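PDB 2BAB: putative aminooxidase from Propionibacterium acnes, which probably isomerises linoleic acid to the conjugated (10E,12Z)-octadeca-10,12-dienoic acid, using a bound FAD in an amine-oxidase-like fold. Local coordinates for residues Y170-N175 against Y328-H333; H278-V283 against E365-Y370; S295-D300 against V310-H315. One frame throughout, in Å; residues are numbered along the deposited sequence.

Contact 1 (Y170-N175 against Y328-H333); sequences YGHFDN and YLLRNH. With ODD ((10E,12Z)-octadeca-10,12-dienoic acid), chain F.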
loop_
_atom_site.group_PDB
_atom_site.type_symbol
_atom_site.label_atom_id
_atom_site.label_comp_id
_atom_site.label_asym_id
_atom_site.label_seq_id
_atom_site.Cartn_x
_atom_site.Cartn_y
_atom_site.Cartn_z
ATOM N N TYR A 170 6.684 4.138 -2.228
ATOM C CA TYR A 170 5.822 4.182 -3.403
ATOM C C TYR A 170 6.535 4.639 -4.686
ATOM O O TYR A 170 5.934 4.658 -5.745
ATOM C CB TYR A 170 4.599 5.036 -3.124
ATOM C CG TYR A 170 3.684 4.490 -2.050
ATOM C CD1 TYR A 170 2.993 3.305 -2.243
ATOM C CD2 TYR A 170 3.501 5.169 -0.846
ATOM C CE1 TYR A 170 2.138 2.806 -1.269
ATOM C CE2 TYR A 170 2.641 4.688 0.133
ATOM C CZ TYR A 170 1.967 3.514 -0.086
ATOM O OH TYR A 170 1.129 3.036 0.861
ATOM N N GLY A 171 7.813 4.963 -4.587
ATOM C CA GLY A 171 8.615 5.340 -5.736
ATOM C C GLY A 171 8.745 6.842 -5.910
ATOM O O GLY A 171 8.476 7.627 -4.990
ATOM N N HIS A 172 9.167 7.229 -7.113
ATOM C CA HIS A 172 9.724 8.540 -7.358
ATOM C C HIS A 172 8.884 9.336 -8.348
ATOM O O HIS A 172 8.364 8.802 -9.344
ATOM C CB HIS A 172 11.167 8.404 -7.834
ATOM C CG HIS A 172 12.083 7.827 -6.801
ATOM N ND1 HIS A 172 12.185 6.469 -6.557
ATOM C CD2 HIS A 172 12.934 8.430 -5.939
ATOM C CE1 HIS A 172 13.061 6.269 -5.587
ATOM N NE2 HIS A 172 13.536 7.440 -5.202
ATOM N N PHE A 173 8.739 10.620 -8.034
ATOM C CA PHE A 173 7.855 11.521 -8.768
ATOM C C PHE A 173 8.250 11.762 -10.229
ATOM O O PHE A 173 7.457 12.276 -10.995
ATOM C CB PHE A 173 7.771 12.874 -8.029
ATOM C CG PHE A 173 7.023 12.823 -6.710
ATOM C CD1 PHE A 173 7.279 13.779 -5.732
ATOM C CD2 PHE A 173 6.078 11.833 -6.441
ATOM C CE1 PHE A 173 6.591 13.771 -4.527
ATOM C CE2 PHE A 173 5.377 11.810 -5.232
ATOM C CZ PHE A 173 5.640 12.770 -4.267
ATOM N N ASP A 174 9.475 11.408 -10.606
ATOM C CA ASP A 174 9.896 11.499 -12.008
ATOM C C ASP A 174 9.133 10.528 -12.885
ATOM O O ASP A 174 9.055 10.727 -14.090
ATOM C CB ASP A 174 11.400 11.268 -12.165
ATOM C CG ASP A 174 11.828 9.906 -11.685
ATOM O OD1 ASP A 174 12.281 9.802 -10.539
ATOM O OD2 ASP A 174 11.663 8.930 -12.432
ATOM N N ASN A 175 8.561 9.475 -12.299
ATOM C CA ASN A 175 7.894 8.480 -13.122
ATOM C C ASN A 175 6.504 8.038 -12.657
ATOM O O ASN A 175 5.677 7.677 -13.487
ATOM C CB ASN A 175 8.834 7.297 -13.363
ATOM C CG ASN A 175 9.103 6.508 -12.112
ATOM O OD1 ASN A 175 8.335 5.636 -11.766
ATOM N ND2 ASN A 175 10.187 6.815 -11.426
ATOM N N TYR A 328 13.704 1.673 6.366
ATOM C CA TYR A 328 12.995 1.580 5.077
ATOM C C TYR A 328 13.846 2.104 3.914
ATOM O O TYR A 328 14.399 3.215 3.980
ATOM C CB TYR A 328 11.663 2.360 5.131
ATOM C CG TYR A 328 10.801 1.883 6.253
ATOM C CD1 TYR A 328 9.813 0.939 6.046
ATOM C CD2 TYR A 328 11.026 2.316 7.561
ATOM C CE1 TYR A 328 9.044 0.472 7.108
ATOM C CE2 TYR A 328 10.277 1.831 8.618
ATOM C CZ TYR A 328 9.280 0.927 8.389
ATOM O OH TYR A 328 8.548 0.446 9.460
ATOM N N LEU A 329 13.926 1.310 2.852
ATOM C CA LEU A 329 14.671 1.701 1.651
ATOM C C LEU A 329 14.040 1.047 0.426
ATOM O O LEU A 329 13.313 0.069 0.551
ATOM C CB LEU A 329 16.162 1.350 1.779
ATOM C CG LEU A 329 16.554 -0.127 1.941
ATOM C CD1 LEU A 329 16.670 -0.821 0.585
ATOM C CD2 LEU A 329 17.886 -0.259 2.741
ATOM N N LEU A 330 14.290 1.640 -0.740
ATOM C CA LEU A 330 13.841 1.107 -2.041
ATOM C C LEU A 330 15.025 0.534 -2.820
ATOM O O LEU A 330 16.103 1.109 -2.833
ATOM C CB LEU A 330 13.178 2.210 -2.872
ATOM C CG LEU A 330 11.700 2.456 -2.588
ATOM C CD1 LEU A 330 11.186 3.717 -3.307
ATOM C CD2 LEU A 330 10.906 1.196 -2.984
ATOM N N ARG A 331 14.807 -0.593 -3.487
ATOM C CA ARG A 331 15.848 -1.227 -4.280
ATOM C C ARG A 331 15.711 -1.039 -5.799
ATOM O O ARG A 331 16.578 -1.485 -6.541
ATOM C CB ARG A 331 15.899 -2.722 -3.951
ATOM C CG ARG A 331 16.152 -3.015 -2.459
ATOM C CD ARG A 331 15.992 -4.486 -2.145
ATOM N NE ARG A 331 16.745 -5.293 -3.106
ATOM C CZ ARG A 331 16.516 -6.574 -3.361
ATOM N NH1 ARG A 331 15.559 -7.228 -2.718
ATOM N NH2 ARG A 331 17.254 -7.208 -4.266
ATOM N N ASN A 332 14.652 -0.372 -6.260
ATOM C CA ASN A 332 14.411 -0.214 -7.697
ATOM C C ASN A 332 13.955 1.184 -8.127
ATOM O O ASN A 332 13.351 1.949 -7.365
ATOM C CB ASN A 332 13.352 -1.212 -8.168
ATOM C CG ASN A 332 11.961 -0.830 -7.698
ATOM O OD1 ASN A 332 11.659 -0.908 -6.513
ATOM N ND2 ASN A 332 11.118 -0.374 -8.624
ATOM N N HIS A 333 14.232 1.478 -9.391
ATOM C CA HIS A 333 13.791 2.695 -10.052
ATOM C C HIS A 333 13.890 2.413 -11.560
ATOM O O HIS A 333 14.889 1.844 -12.005
ATOM C CB HIS A 333 14.695 3.863 -9.678
ATOM C CG HIS A 333 14.229 5.189 -10.203
ATOM N ND1 HIS A 333 14.309 5.537 -11.536
ATOM C CD2 HIS A 333 13.701 6.262 -9.568
ATOM C CE1 HIS A 333 13.827 6.757 -11.703
ATOM N NE2 HIS A 333 13.458 7.221 -10.521
HETATM O O2 ODD F . 5.925 11.062 12.520
HETATM C C1 ODD F . 6.180 10.234 11.613
HETATM O O1 ODD F . 5.901 10.499 10.430
HETATM C C2 ODD F . 6.828 8.904 11.952
HETATM C C3 ODD F . 6.804 7.938 10.761
HETATM C C4 ODD F . 7.483 6.592 11.047
HETATM C C5 ODD F . 8.080 5.924 9.795
HETATM C C6 ODD F . 7.032 5.119 9.058
HETATM C C7 ODD F . 7.399 4.465 7.729
HETATM C C8 ODD F . 6.093 4.325 6.914
HETATM C C9 ODD F . 6.181 3.340 5.762
HETATM C C10 ODD F . 4.986 3.283 4.808
HETATM C C11 ODD F . 3.819 3.939 4.924
HETATM C C12 ODD F . 2.794 3.728 3.881
HETATM C C13 ODD F . 1.571 4.296 3.852
HETATM C C14 ODD F . 1.080 5.269 4.903
HETATM C C15 ODD F . -0.371 5.639 4.643
HETATM C C16 ODD F . -1.020 6.570 5.680
HETATM C C17 ODD F . -0.216 7.826 6.023
HETATM C C18 ODD F . -0.744 9.099 5.395
HETATM O O HOH W 1 11.283 3.885 -7.321
#

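Contact 2 (H278-V283 against E365-Y370); sequences HQQYMV and EQTWYY. With FAD (flavin-adenine dinucleotide), chain E.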
loop_
_atom_site.group_PDB
_atom_site.type_symbol
_atom_site.label_atom_id
_atom_site.label_comp_id
_atom_site.label_asym_id
_atom_site.label_seq_id
_atom_site.Cartn_x
_atom_site.Cartn_y
_atom_site.Cartn_z
ATOM N N HIS A 278 6.115 -2.959 -10.114
ATOM C CA HIS A 278 6.003 -2.862 -8.667
ATOM C C HIS A 278 7.297 -2.378 -8.055
ATOM O O HIS A 278 8.308 -2.278 -8.736
ATOM C CB HIS A 278 5.586 -4.213 -8.077
ATOM C CG HIS A 278 6.635 -5.269 -8.194
ATOM N ND1 HIS A 278 6.733 -6.107 -9.286
ATOM C CD2 HIS A 278 7.627 -5.632 -7.346
ATOM C CE1 HIS A 278 7.760 -6.921 -9.119
ATOM N NE2 HIS A 278 8.319 -6.655 -7.951
ATOM N N GLN A 279 7.236 -2.094 -6.759
ATOM C CA GLN A 279 8.358 -1.596 -5.989
ATOM C C GLN A 279 8.949 -2.717 -5.128
ATOM O O GLN A 279 8.228 -3.574 -4.614
ATOM C CB GLN A 279 7.905 -0.448 -5.066
ATOM C CG GLN A 279 7.292 0.749 -5.759
ATOM C CD GLN A 279 8.308 1.490 -6.606
ATOM O OE1 GLN A 279 8.335 1.298 -7.807
ATOM N NE2 GLN A 279 9.183 2.295 -5.980
ATOM N N GLN A 280 10.268 -2.676 -4.978
ATOM C CA GLN A 280 11.002 -3.547 -4.091
ATOM C C GLN A 280 11.353 -2.789 -2.811
ATOM O O GLN A 280 12.411 -2.176 -2.703
ATOM C CB GLN A 280 12.256 -4.039 -4.795
ATOM C CG GLN A 280 11.928 -4.927 -6.004
ATOM C CD GLN A 280 13.177 -5.353 -6.747
ATOM O OE1 GLN A 280 13.968 -6.146 -6.239
ATOM N NE2 GLN A 280 13.355 -4.843 -7.961
ATOM N N TYR A 281 10.440 -2.838 -1.847
ATOM C CA TYR A 281 10.537 -2.035 -0.638
ATOM C C TYR A 281 11.071 -2.899 0.508
ATOM O O TYR A 281 10.420 -3.853 0.923
ATOM C CB TYR A 281 9.147 -1.480 -0.311
ATOM C CG TYR A 281 9.083 -0.355 0.703
ATOM C CD1 TYR A 281 10.113 0.585 0.826
ATOM C CD2 TYR A 281 7.936 -0.188 1.493
ATOM C CE1 TYR A 281 10.015 1.630 1.737
ATOM C CE2 TYR A 281 7.832 0.846 2.403
ATOM C CZ TYR A 281 8.869 1.756 2.520
ATOM O OH TYR A 281 8.771 2.789 3.410
ATOM N N MET A 282 12.246 -2.550 1.021
ATOM C CA MET A 282 12.936 -3.389 2.004
ATOM C C MET A 282 12.939 -2.814 3.421
ATOM O O MET A 282 13.399 -1.678 3.676
ATOM C CB MET A 282 14.370 -3.673 1.559
ATOM C CG MET A 282 15.064 -4.781 2.371
ATOM S SD MET A 282 16.671 -5.286 1.685
ATOM C CE MET A 282 17.848 -4.444 2.722
ATOM N N VAL A 283 12.464 -3.641 4.347
ATOM C CA VAL A 283 12.347 -3.286 5.745
ATOM C C VAL A 283 13.306 -4.157 6.554
ATOM O O VAL A 283 13.368 -5.387 6.364
ATOM C CB VAL A 283 10.888 -3.493 6.252
ATOM C CG1 VAL A 283 10.738 -3.060 7.713
ATOM C CG2 VAL A 283 9.908 -2.741 5.345
ATOM N N GLU A 365 14.241 -9.206 8.151
ATOM C CA GLU A 365 14.389 -8.429 6.925
ATOM C C GLU A 365 13.449 -8.970 5.860
ATOM O O GLU A 365 13.314 -10.191 5.686
ATOM C CB GLU A 365 15.825 -8.465 6.425
ATOM C CG GLU A 365 16.104 -7.490 5.290
ATOM C CD GLU A 365 17.478 -7.671 4.742
ATOM O OE1 GLU A 365 17.632 -8.585 3.922
ATOM O OE2 GLU A 365 18.417 -6.945 5.134
ATOM N N GLN A 366 12.807 -8.050 5.150
ATOM C CA GLN A 366 11.786 -8.387 4.172
ATOM C C GLN A 366 11.832 -7.370 3.025
ATOM O O GLN A 366 11.732 -6.158 3.267
ATOM C CB GLN A 366 10.430 -8.334 4.867
ATOM C CG GLN A 366 9.235 -8.648 4.003
ATOM C CD GLN A 366 9.025 -10.112 3.791
ATOM O OE1 GLN A 366 8.875 -10.866 4.752
ATOM N NE2 GLN A 366 9.008 -10.537 2.527
ATOM N N THR A 367 12.024 -7.861 1.799
ATOM C CA THR A 367 11.740 -7.070 0.616
ATOM C C THR A 367 10.330 -7.433 0.231
ATOM O O THR A 367 10.040 -8.585 -0.078
ATOM C CB THR A 367 12.676 -7.340 -0.578
ATOM O OG1 THR A 367 14.011 -6.974 -0.244
ATOM C CG2 THR A 367 12.232 -6.503 -1.810
ATOM N N TRP A 368 9.448 -6.448 0.275
ATOM C CA TRP A 368 8.052 -6.658 -0.031
ATOM C C TRP A 368 7.767 -6.432 -1.514
ATOM O O TRP A 368 8.389 -5.573 -2.156
ATOM C CB TRP A 368 7.192 -5.668 0.758
ATOM C CG TRP A 368 7.185 -5.867 2.254
ATOM C CD1 TRP A 368 7.926 -5.188 3.183
ATOM C CD2 TRP A 368 6.368 -6.795 2.987
ATOM N NE1 TRP A 368 7.629 -5.652 4.453
ATOM C CE2 TRP A 368 6.671 -6.630 4.359
ATOM C CE3 TRP A 368 5.433 -7.763 2.616
ATOM C CZ2 TRP A 368 6.053 -7.398 5.365
ATOM C CZ3 TRP A 368 4.813 -8.525 3.619
ATOM C CH2 TRP A 368 5.133 -8.338 4.974
ATOM N N TYR A 369 6.782 -7.181 -2.016
ATOM C CA TYR A 369 6.099 -6.878 -3.263
ATOM C C TYR A 369 5.222 -5.690 -2.918
ATOM O O TYR A 369 4.263 -5.816 -2.179
ATOM C CB TYR A 369 5.249 -8.064 -3.724
ATOM C CG TYR A 369 4.408 -7.806 -4.952
ATOM C CD1 TYR A 369 4.950 -7.929 -6.239
ATOM C CD2 TYR A 369 3.067 -7.434 -4.831
ATOM C CE1 TYR A 369 4.166 -7.697 -7.370
ATOM C CE2 TYR A 369 2.289 -7.188 -5.936
ATOM C CZ TYR A 369 2.837 -7.320 -7.207
ATOM O OH TYR A 369 2.027 -7.082 -8.282
ATOM N N TYR A 370 5.565 -4.526 -3.442
ATOM C CA TYR A 370 4.979 -3.294 -2.940
ATOM C C TYR A 370 4.427 -2.460 -4.087
ATOM O O TYR A 370 5.034 -2.393 -5.142
ATOM C CB TYR A 370 6.052 -2.529 -2.153
ATOM C CG TYR A 370 5.513 -1.454 -1.259
ATOM C CD1 TYR A 370 4.813 -1.774 -0.099
ATOM C CD2 TYR A 370 5.722 -0.109 -1.549
ATOM C CE1 TYR A 370 4.326 -0.785 0.736
ATOM C CE2 TYR A 370 5.232 0.878 -0.730
ATOM C CZ TYR A 370 4.539 0.540 0.421
ATOM O OH TYR A 370 4.060 1.532 1.237
HETATM P PA FAD E . -1.762 -7.795 0.672
HETATM O O1A FAD E . -1.680 -7.098 2.003
HETATM O O2A FAD E . -0.435 -8.018 -0.017
HETATM O O5B FAD E . -2.435 -9.260 0.873
HETATM C C5B FAD E . -2.347 -10.225 -0.142
HETATM C C4B FAD E . -2.745 -11.565 0.448
HETATM O O4B FAD E . -2.908 -12.543 -0.569
HETATM C C3B FAD E . -1.680 -12.055 1.405
HETATM O O3B FAD E . -2.290 -12.596 2.558
HETATM C C2B FAD E . -0.951 -13.097 0.586
HETATM O O2B FAD E . -0.334 -14.054 1.408
HETATM C C1B FAD E . -2.091 -13.661 -0.269
HETATM N N9A FAD E . -1.672 -14.323 -1.508
HETATM C C8A FAD E . -0.699 -13.924 -2.401
HETATM N N7A FAD E . -0.658 -14.835 -3.417
HETATM C C5A FAD E . -1.587 -15.799 -3.180
HETATM C C6A FAD E . -1.967 -16.952 -3.882
HETATM N N6A FAD E . -1.254 -17.387 -4.926
HETATM N N1A FAD E . -2.972 -17.745 -3.366
HETATM C C2A FAD E . -3.611 -17.403 -2.174
HETATM N N3A FAD E . -3.233 -16.267 -1.478
HETATM C C4A FAD E . -2.231 -15.484 -1.975
HETATM N N1 FAD E . -0.764 0.908 4.239
HETATM C C2 FAD E . -1.366 1.862 5.010
HETATM O O2 FAD E . -2.554 2.124 4.835
HETATM N N3 FAD E . -0.642 2.500 6.006
HETATM C C4 FAD E . 0.701 2.229 6.213
HETATM O O4 FAD E . 1.318 2.852 7.115
HETATM C C4X FAD E . 1.330 1.288 5.411
HETATM N N5 FAD E . 2.686 1.038 5.525
HETATM C C5X FAD E . 3.245 -0.029 4.876
HETATM C C6 FAD E . 4.570 -0.372 5.140
HETATM C C7 FAD E . 5.139 -1.501 4.572
HETATM C C7M FAD E . 6.563 -1.874 4.867
HETATM C C8 FAD E . 4.367 -2.286 3.734
HETATM C C8M FAD E . 4.954 -3.518 3.091
HETATM C C9 FAD E . 3.038 -1.938 3.472
HETATM C C9A FAD E . 2.456 -0.812 4.028
HETATM N N10 FAD E . 1.162 -0.386 3.712
HETATM C C10 FAD E . 0.580 0.620 4.436
HETATM C "C1'" FAD E . 0.370 -0.944 2.572
HETATM C "C2'" FAD E . -0.706 -1.925 3.050
HETATM O "O2'" FAD E . -0.151 -2.834 3.994
HETATM C "C3'" FAD E . -1.251 -2.677 1.824
HETATM O "O3'" FAD E . -1.670 -1.753 0.841
HETATM C "C4'" FAD E . -2.416 -3.620 2.142
HETATM O "O4'" FAD E . -2.007 -4.608 3.078
HETATM C "C5'" FAD E . -2.881 -4.244 0.824
HETATM O "O5'" FAD E . -3.849 -5.229 1.082
HETATM P P FAD E . -4.160 -6.363 -0.016
HETATM O O1P FAD E . -5.108 -7.368 0.611
HETATM O O2P FAD E . -4.671 -5.769 -1.316
HETATM O O3P FAD E . -2.744 -7.017 -0.355
#

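Contact 3 (S295-D300 against V310-H315); sequences SGYVPD and VMVYYH. With ODD ((10E,12Z)-octadeca-10,12-dienoic acid), chain F.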
loop_
_atom_site.group_PDB
_atom_site.type_symbol
_atom_site.label_atom_id
_atom_site.label_comp_id
_atom_site.label_asym_id
_atom_site.label_seq_id
_atom_site.Cartn_x
_atom_site.Cartn_y
_atom_site.Cartn_z
ATOM N N SER A 295 11.374 9.474 15.364
ATOM C CA SER A 295 11.575 8.877 14.036
ATOM C C SER A 295 12.360 9.881 13.161
ATOM O O SER A 295 12.327 11.082 13.407
ATOM C CB SER A 295 10.247 8.501 13.372
ATOM O OG SER A 295 9.539 7.552 14.123
ATOM N N GLY A 296 13.075 9.379 12.172
ATOM C CA GLY A 296 13.882 10.229 11.284
ATOM C C GLY A 296 13.574 9.996 9.814
ATOM O O GLY A 296 13.484 8.856 9.399
ATOM N N TYR A 297 13.401 11.092 9.057
ATOM C CA TYR A 297 13.213 11.103 7.620
ATOM C C TYR A 297 14.433 11.727 6.961
ATOM O O TYR A 297 15.023 12.672 7.511
ATOM C CB TYR A 297 12.014 11.976 7.237
ATOM C CG TYR A 297 10.647 11.392 7.497
ATOM C CD1 TYR A 297 9.842 10.993 6.441
ATOM C CD2 TYR A 297 10.147 11.282 8.796
ATOM C CE1 TYR A 297 8.595 10.463 6.668
ATOM C CE2 TYR A 297 8.885 10.758 9.033
ATOM C CZ TYR A 297 8.114 10.350 7.958
ATOM O OH TYR A 297 6.853 9.848 8.142
ATOM N N VAL A 298 14.806 11.232 5.785
ATOM C CA VAL A 298 16.026 11.715 5.109
ATOM C C VAL A 298 15.735 12.063 3.651
ATOM O O VAL A 298 15.980 11.240 2.746
ATOM C CB VAL A 298 17.173 10.674 5.224
ATOM C CG1 VAL A 298 18.544 11.301 4.875
ATOM C CG2 VAL A 298 17.193 10.050 6.629
ATOM N N PRO A 299 15.155 13.267 3.419
ATOM C CA PRO A 299 14.817 13.709 2.061
ATOM C C PRO A 299 15.959 13.574 1.061
ATOM O O PRO A 299 15.701 13.226 -0.101
ATOM C CB PRO A 299 14.405 15.169 2.259
ATOM C CG PRO A 299 13.731 15.133 3.669
ATOM C CD PRO A 299 14.718 14.250 4.433
ATOM N N ASP A 300 17.185 13.830 1.517
ATOM C CA ASP A 300 18.397 13.640 0.703
ATOM C C ASP A 300 18.463 12.232 0.122
ATOM O O ASP A 300 18.912 12.048 -1.005
ATOM C CB ASP A 300 19.672 13.876 1.523
ATOM C CG ASP A 300 19.957 15.360 1.803
ATOM O OD1 ASP A 300 19.308 16.234 1.210
ATOM O OD2 ASP A 300 20.827 15.653 2.654
ATOM N N VAL A 310 18.752 4.435 3.317
ATOM C CA VAL A 310 17.654 4.514 4.264
ATOM C C VAL A 310 16.990 5.887 4.116
ATOM O O VAL A 310 17.657 6.910 4.179
ATOM C CB VAL A 310 18.154 4.294 5.715
ATOM C CG1 VAL A 310 17.015 4.510 6.724
ATOM C CG2 VAL A 310 18.778 2.897 5.862
ATOM N N MET A 311 15.678 5.883 3.901
ATOM C CA MET A 311 14.911 7.107 3.694
ATOM C C MET A 311 14.142 7.543 4.944
ATOM O O MET A 311 13.792 8.725 5.112
ATOM C CB MET A 311 13.954 6.881 2.535
ATOM C CG MET A 311 14.686 6.549 1.241
ATOM S SD MET A 311 13.545 6.377 -0.135
ATOM C CE MET A 311 12.682 4.860 0.342
ATOM N N VAL A 312 13.858 6.576 5.810
ATOM C CA VAL A 312 13.075 6.822 7.006
ATOM C C VAL A 312 13.329 5.631 7.944
ATOM O O VAL A 312 13.659 4.533 7.483
ATOM C CB VAL A 312 11.558 7.004 6.668
ATOM C CG1 VAL A 312 10.980 5.726 6.060
ATOM C CG2 VAL A 312 10.759 7.446 7.906
ATOM N N TYR A 313 13.247 5.873 9.251
ATOM C CA TYR A 313 13.249 4.780 10.238
ATOM C C TYR A 313 12.231 5.096 11.325
ATOM O O TYR A 313 11.951 6.270 11.594
ATOM C CB TYR A 313 14.657 4.510 10.802
ATOM C CG TYR A 313 15.327 5.718 11.431
ATOM C CD1 TYR A 313 15.065 6.070 12.750
ATOM C CD2 TYR A 313 16.235 6.507 10.699
ATOM C CE1 TYR A 313 15.669 7.176 13.327
ATOM C CE2 TYR A 313 16.843 7.625 11.264
ATOM C CZ TYR A 313 16.563 7.951 12.569
ATOM O OH TYR A 313 17.148 9.046 13.137
ATOM N N TYR A 314 11.703 4.044 11.946
ATOM C CA TYR A 314 10.497 4.125 12.777
ATOM C C TYR A 314 10.820 3.870 14.240
ATOM O O TYR A 314 11.127 2.753 14.641
ATOM C CB TYR A 314 9.457 3.127 12.250
ATOM C CG TYR A 314 8.144 2.985 13.023
ATOM C CD1 TYR A 314 7.646 4.016 13.834
ATOM C CD2 TYR A 314 7.388 1.818 12.918
ATOM C CE1 TYR A 314 6.443 3.873 14.532
ATOM C CE2 TYR A 314 6.170 1.666 13.618
ATOM C CZ TYR A 314 5.719 2.690 14.435
ATOM O OH TYR A 314 4.542 2.575 15.129
ATOM N N HIS A 315 10.695 4.940 15.022
ATOM C CA HIS A 315 10.801 4.918 16.488
ATOM C C HIS A 315 9.418 4.621 17.082
ATOM O O HIS A 315 8.582 5.520 17.223
ATOM C CB HIS A 315 11.320 6.294 16.902
ATOM C CG HIS A 315 11.555 6.482 18.364
ATOM N ND1 HIS A 315 10.792 7.345 19.121
ATOM C CD2 HIS A 315 12.508 5.990 19.192
ATOM C CE1 HIS A 315 11.262 7.375 20.353
ATOM N NE2 HIS A 315 12.300 6.560 20.427
HETATM O O2 ODD F . 5.925 11.062 12.520
HETATM C C1 ODD F . 6.180 10.234 11.613
HETATM O O1 ODD F . 5.901 10.499 10.430
HETATM C C2 ODD F . 6.828 8.904 11.952
HETATM C C3 ODD F . 6.804 7.938 10.761
HETATM C C4 ODD F . 7.483 6.592 11.047
HETATM C C5 ODD F . 8.080 5.924 9.795
HETATM C C6 ODD F . 7.032 5.119 9.058
HETATM C C7 ODD F . 7.399 4.465 7.729
HETATM C C8 ODD F . 6.093 4.325 6.914
HETATM C C9 ODD F . 6.181 3.340 5.762
HETATM C C10 ODD F . 4.986 3.283 4.808
HETATM C C11 ODD F . 3.819 3.939 4.924
HETATM C C12 ODD F . 2.794 3.728 3.881
HETATM C C13 ODD F . 1.571 4.296 3.852
HETATM C C14 ODD F . 1.080 5.269 4.903
HETATM C C15 ODD F . -0.371 5.639 4.643
HETATM C C16 ODD F . -1.020 6.570 5.680
HETATM C C17 ODD F . -0.216 7.826 6.023
HETATM C C18 ODD F . -0.744 9.099 5.395
HETATM O O HOH W 2 7.740 8.252 16.063
#

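Contact 1 (Y170-N175 against Y328-H333)
Asp-174 and His-333 form the polar anchor of this contact. His-333 CG lies anti to the backbone N (chi1 -174°), which carries the imidazole across to the loop, where NE2 donates to OD1 of Asp-174 at 2.8 Å. This bond is nearly straight, 164° at the hydrogen; OD1 lies in the plane of the ring and is met on its syn side. Asp-174 OD2 has a donor of its own, ND2 of Asn-175 at 2.8 Å, which comes from above the carboxylate plane, so each oxygen of the carboxylate is gripped. The backbone N of Asp-335 engages His-333 ND1, and with both ring nitrogens bonded the rotation of the imidazole is fixed. Separately, a water joins ND1 of His-172, 2.8 Å away, to Asn-332 O, to which it donates.

Among the ring contacts, Asn-175 ND2 lies over one face of the His-333 imidazole. His-172 meets the same ring near its edge, its ND1 3.4 Å from His-333 CD2, the two planes turned 57° apart.

The apolar part belongs to Leu-330, whose CD1 rests 3.8 Å from Gly-171 N and also touches CE1 of His-172. Gly-171 has positive phi where the chain leaves helix 166-170, a conformation in which a beta carbon would jam against the preceding carbonyl oxygen.

Each segment also reaches the fatty acid: Tyr-170 OH is 3.3 Å from ODD C13, the last carbon of the conjugated diene, and Tyr-328 lays a ring face against C7. The arrangement is a His-carboxylate hydrogen bond tying a post-helix loop to the loop that follows strand 325-330, beside the bound fatty acid.

Contact 2 (H278-V283 against E365-Y370)
Tyr-281 and Tyr-370 lie side by side, with CD2 of Tyr-281 over the centre of the Tyr-370 ring and 3.6 Å from its CZ. CG of both tyrosines lies anti to the backbone N (chi1 -166° and -163°), which sends the two rings off the sheet in the same direction; their planes are 43° apart. Tyr-370 turns its edge to the flavin: its CE1 comes within 3.2 Å of FAD C9, which lies in the plane of the phenol. Trp-368 is sandwiched between Gln-366 CG on one face and the flavin methyl C8M on the other, 3.3 Å from CG of the indole. Val-283, a compact branched residue, touches both indole and cofactor: its CG2 sits at the indole edge, in its plane, and 3.5 Å from FAD C7M.

Polar ends fix these aromatic groups from further out. Ala-167 O and Phe-168 O bind the hydroxyls of Tyr-281 and Tyr-370 respectively, and Met-58 O takes the indole NE1.

The backbones beneath set the spacing. Trp-368 N donates to Tyr-281 O at 2.8 Å, although the return bond is weak; the Gln-279/Tyr-370 and Val-283/Gln-366 pairs bond in both directions. On the other face, His-278 lays its ring over Tyr-369 CE1, and Met-282 CG packs 3.6 Å from OG1 of Thr-367, whose hydroxyl is bound to Arg-331. This is an antiparallel strand pair at one edge of a mixed sheet, 359-373 being outermost; its aromatic face walls the dimethylbenzene end of the flavin, and both tyrosines also touch the bound fatty acid.

Contact 3 (S295-D300 against V310-H315)
The Tyr-297 ring carries CG2 of Val-312 directly over the centre of one face, 3.7 Å from the centroid and 1° off the ring normal, a textbook CH-pi contact. The carboxylate of the fatty acid lies at the edge of the same ring, near its plane, and the phenol OH donates to ODD O1 at 2.6 Å; Arg-88 also binds this ligand. Tyr-313 lies over Gly-296: the CA of Gly-296 stands 4.0 Å from the ring centroid, and its N lies toward the rim. The ring folds back because CG takes the crowded position between backbone N and carbonyl carbon (chi1 56°), and glycine, without a side chain, leaves room for it. Tyr-314 presents its edge to Ser-295 OG, while its CD1 is 3.8 Å from ODD C4.

Beneath the rings, strands 295-297 and 312-315 run antiparallel as neighbours in the mixed sheet that lines the fatty-acid site in this amine-oxidase-like fold. Tyr-313 N donates to Gly-296 O at 3.0 Å; the reverse bond is weak. Beyond the paired residues, Val-298 N reaches Met-311 O at 2.8 Å from above the carbonyl plane. Val-312, small and apolar, also offers CG2 to C5 of the ligand at 3.6 Å.

At the far end a side chain takes over from the backbone: Ser-295 OG accepts from His-315 N at 3.0 Å. The same hydroxyl meets a water that also lies within hydrogen-bonding reach of His-315 O.

In the fold
All three contacts reach one mixed sheet. Its neighbouring strands run 295-297, 312-315, 325-330, 277-288 and 359-373, so contact 2 lies at one edge and contact 3 further across, with strands 88-91 and 97-98 beyond it; strand 325-330 of contact 1 runs between the two. The centres of contacts 1 and 2 are about 11 Å apart, those of 1 and 3 about 14 Å, and those of 2 and 3 about 16 Å. Along the chain contacts 1 and 2 interlock, their segments alternating, and contact 3 falls within both. The sheet thus spans from the flavin at contact 2 to the fatty-acid carboxylate at contact 3, with the post-helix loop of contact 1 fastened beside it.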